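Uncharacterized SnoaL-like protein (Burkholderia thailandensis E264, PDB 3H3H) is of unknown function but, as a SnoaL-like member of the NTF2 superfamily, probably holds a small molecule in the pocket of its cone-shaped fold. Local coordinates at residues V45-E50 against G62-E67. Sequence-based numbering, arbitrary orientation.
Sequences VQIAGE and GAYWRE
Tyr64 reaches from helix 58-71 to Ala48 and Ile47 on helix 42-48, a small apolar contact on the surface of this SnoaL-like, NTF2-type alpha+beta fold. The connection between the two helices contains strand 54-56, an outermost strand of the chain's mixed sheet. The interface is van der Waals packing, mostly carbon on carbon, and three residues, Ile47, Ala48 and Tyr64, make up its 118 Å² of buried surface. Ala48 CB lies beside the phenol end of the ring, 3.6 Å from Tyr64 CZ, approaching obliquely. Ile47 adds a looser touch from its CG2 branch, 4.3 Å from Tyr64 CE1; its side chain also lies about 4 Å from a bound unknown ligand. With CG of Tyr64 anti to the carbonyl carbon (chi1 -79°), the ring extends away from its own helix, bridging backbones whose nearest CA atoms, those of Ala48 and Tyr64, are 8.3 Å apart. The backbone turns immediately beyond the contact, where Gly49 leaves helical geometry with positive phi (69°). On helix 58-71, the neighbouring Trp65 packs instead against helix 26-30 and meets Trp21 and Tyr33 edge-to-face. The polar end of the tyrosine takes part in the packing too, its OH resting 3.3 Å from Ala48 CB and 3.5 Å from Ala48 CA.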
ATOM      1  N   VAL B  45     -12.504  -0.334 -11.918  1.00 16.87           N
ATOM      2  CA  VAL B  45     -12.832   0.745 -12.803  1.00 17.29           C
ATOM      3  C   VAL B  45     -13.095   0.174 -14.147  1.00 19.78           C
ATOM      4  O   VAL B  45     -14.076   0.517 -14.836  1.00 18.11           O
ATOM      5  CB  VAL B  45     -11.642   1.754 -12.890  1.00 16.17           C
ATOM      6  CG1 VAL B  45     -11.924   2.852 -13.948  1.00 17.28           C
ATOM      7  CG2 VAL B  45     -11.299   2.316 -11.505  1.00 19.03           C
ATOM      8  N   GLN B  46     -12.190  -0.699 -14.562  1.00 21.92           N
ATOM      9  CA  GLN B  46     -12.223  -1.200 -15.922  1.00 24.03           C
ATOM     10  C   GLN B  46     -13.349  -2.146 -16.167  1.00 23.57           C
ATOM     11  O   GLN B  46     -14.073  -1.997 -17.177  1.00 25.03           O
ATOM     12  CB  GLN B  46     -10.895  -1.909 -16.253  1.00 26.51           C
ATOM     13  CG  GLN B  46      -9.714  -0.952 -16.331  1.00 30.07           C
ATOM     14  CD  GLN B  46      -9.872   0.119 -17.403  1.00 40.29           C
ATOM     15  OE1 GLN B  46      -9.978  -0.176 -18.608  1.00 43.58           O
ATOM     16  NE2 GLN B  46      -9.872   1.382 -16.964  1.00 38.77           N
ATOM     17  N   ILE B  47     -13.496  -3.113 -15.267  1.00 20.01           N
ATOM     18  CA  ILE B  47     -14.445  -4.200 -15.449  1.00 22.50           C
ATOM     19  C   ILE B  47     -15.832  -3.870 -14.949  1.00 26.59           C
ATOM     20  O   ILE B  47     -16.829  -3.828 -15.744  1.00 27.26           O
ATOM     21  CB  ILE B  47     -13.999  -5.471 -14.764  1.00 20.43           C
ATOM     22  CG1 ILE B  47     -12.617  -5.857 -15.264  1.00 28.86           C
ATOM     23  CG2 ILE B  47     -15.016  -6.575 -15.074  1.00 28.13           C
ATOM     24  CD1 ILE B  47     -12.057  -7.072 -14.599  1.00 28.67           C
ATOM     25  N   ALA B  48     -15.903  -3.622 -13.647  1.00 23.96           N
ATOM     26  CA  ALA B  48     -17.170  -3.331 -12.983  1.00 26.98           C
ATOM     27  C   ALA B  48     -17.797  -2.031 -13.497  1.00 25.46           C
ATOM     28  O   ALA B  48     -18.991  -1.789 -13.292  1.00 27.66           O
ATOM     29  CB  ALA B  48     -16.982  -3.308 -11.431  1.00 25.76           C
ATOM     30  N   GLY B  49     -17.009  -1.202 -14.163  1.00 23.04           N
ATOM     31  CA  GLY B  49     -17.532   0.047 -14.730  1.00 24.01           C
ATOM     32  C   GLY B  49     -17.902   1.030 -13.642  1.00 24.49           C
ATOM     33  O   GLY B  49     -18.851   1.790 -13.768  1.00 22.40           O
ATOM     34  N   GLU B  50     -17.139   0.998 -12.556  0.50 22.73           N
ATOM     35  CA  GLU B  50     -17.308   1.927 -11.462  0.50 23.72           C
ATOM     36  C   GLU B  50     -16.134   2.915 -11.491  0.50 25.24           C
ATOM     37  O   GLU B  50     -15.009   2.538 -11.167  0.50 22.81           O
ATOM     38  CB  GLU B  50     -17.331   1.164 -10.139  0.50 24.94           C
ATOM     39  CG  GLU B  50     -17.258   2.079  -8.966  0.50 27.10           C
ATOM     40  CD  GLU B  50     -18.404   3.057  -8.950  0.50 17.27           C
ATOM     41  OE1 GLU B  50     -19.548   2.572  -8.833  0.50 18.79           O
ATOM     42  OE2 GLU B  50     -18.148   4.279  -9.022  0.50 23.03           O
ATOM     43  N   GLY B  62     -17.326 -10.508  -3.811  1.00 15.26           N
ATOM     44  CA  GLY B  62     -17.242 -11.955  -3.996  1.00 13.92           C
ATOM     45  C   GLY B  62     -17.721 -12.399  -5.366  1.00 13.03           C
ATOM     46  O   GLY B  62     -17.151 -13.333  -5.893  1.00 15.13           O
ATOM     47  N   ALA B  63     -18.758 -11.742  -5.909  1.00 13.84           N
ATOM     48  CA  ALA B  63     -19.302 -12.090  -7.232  1.00 14.19           C
ATOM     49  C   ALA B  63     -18.220 -11.948  -8.289  1.00 11.97           C
ATOM     50  O   ALA B  63     -18.098 -12.774  -9.172  1.00 15.93           O
ATOM     51  CB  ALA B  63     -20.531 -11.230  -7.558  1.00 16.62           C
ATOM     52  N   TYR B  64     -17.445 -10.884  -8.174  1.00 13.35           N
ATOM     53  CA  TYR B  64     -16.358 -10.648  -9.108  1.00 14.47           C
ATOM     54  C   TYR B  64     -15.247 -11.645  -8.920  1.00 11.35           C
ATOM     55  O   TYR B  64     -14.713 -12.204  -9.881  1.00 13.61           O
ATOM     56  CB  TYR B  64     -15.830  -9.231  -8.973  1.00 14.34           C
ATOM     57  CG  TYR B  64     -16.748  -8.248  -9.701  1.00 18.13           C
ATOM     58  CD1 TYR B  64     -16.686  -8.093 -11.070  1.00 25.79           C
ATOM     59  CD2 TYR B  64     -17.726  -7.524  -8.993  1.00 19.86           C
ATOM     60  CE1 TYR B  64     -17.566  -7.223 -11.725  1.00 26.87           C
ATOM     61  CE2 TYR B  64     -18.577  -6.652  -9.632  1.00 19.68           C
ATOM     62  CZ  TYR B  64     -18.502  -6.500 -10.977  1.00 27.48           C
ATOM     63  OH  TYR B  64     -19.381  -5.618 -11.563  1.00 28.79           O
ATOM     64  N   TRP B  65     -14.872 -11.873  -7.674  1.00 13.78           N
ATOM     65  CA  TRP B  65     -13.817 -12.848  -7.444  1.00 12.08           C
ATOM     66  C   TRP B  65     -14.200 -14.261  -7.887  1.00  9.93           C
ATOM     67  O   TRP B  65     -13.326 -15.016  -8.390  1.00 11.58           O
ATOM     68  CB  TRP B  65     -13.388 -12.817  -5.982  1.00 11.60           C
ATOM     69  CG  TRP B  65     -12.775 -11.498  -5.587  1.00 12.56           C
ATOM     70  CD1 TRP B  65     -12.494 -10.458  -6.423  1.00 14.34           C
ATOM     71  CD2 TRP B  65     -12.412 -11.092  -4.272  1.00 12.98           C
ATOM     72  NE1 TRP B  65     -11.960  -9.430  -5.718  1.00 16.31           N
ATOM     73  CE2 TRP B  65     -11.866  -9.803  -4.391  1.00 12.79           C
ATOM     74  CE3 TRP B  65     -12.457 -11.714  -3.008  1.00 14.98           C
ATOM     75  CZ2 TRP B  65     -11.432  -9.090  -3.308  1.00 15.08           C
ATOM     76  CZ3 TRP B  65     -12.005 -11.028  -1.919  1.00 18.30           C
ATOM     77  CH2 TRP B  65     -11.490  -9.715  -2.077  1.00 14.69           C
ATOM     78  N   ARG B  66     -15.461 -14.639  -7.652  1.00 12.02           N
ATOM     79  CA  ARG B  66     -15.994 -15.902  -8.069  1.00 12.78           C
ATOM     80  C   ARG B  66     -15.827 -16.032  -9.573  1.00 12.94           C
ATOM     81  O   ARG B  66     -15.357 -17.076 -10.052  1.00 14.56           O
ATOM     82  CB  ARG B  66     -17.451 -16.069  -7.623  1.00 11.70           C
ATOM     83  CG  ARG B  66     -18.109 -17.422  -7.936  1.00 12.93           C
ATOM     84  CD  ARG B  66     -19.539 -17.520  -7.358  1.00 16.53           C
ATOM     85  NE  ARG B  66     -19.508 -17.283  -5.932  1.00 13.84           N
ATOM     86  CZ  ARG B  66     -19.917 -16.179  -5.312  1.00 16.87           C
ATOM     87  NH1 ARG B  66     -20.499 -15.176  -5.961  1.00 16.14           N
ATOM     88  NH2 ARG B  66     -19.730 -16.082  -4.018  1.00 16.08           N
ATOM     89  N   GLU B  67     -16.177 -14.976 -10.310  1.00 11.63           N
ATOM     90  CA  GLU B  67     -16.041 -15.029 -11.744  1.00 13.01           C
ATOM     91  C   GLU B  67     -14.592 -15.010 -12.207  1.00 11.06           C
ATOM     92  O   GLU B  67     -14.251 -15.712 -13.179  1.00 14.15           O
ATOM     93  CB  GLU B  67     -16.838 -13.914 -12.390  1.00 13.97           C
ATOM     94  CG  GLU B  67     -16.918 -13.987 -13.904  1.00 19.34           C
ATOM     95  CD  GLU B  67     -17.575 -15.257 -14.467  1.00 17.30           C
ATOM     96  OE1 GLU B  67     -18.274 -16.005 -13.739  1.00 25.71           O
ATOM     97  OE2 GLU B  67     -17.397 -15.516 -15.661  1.00 16.32           O
TER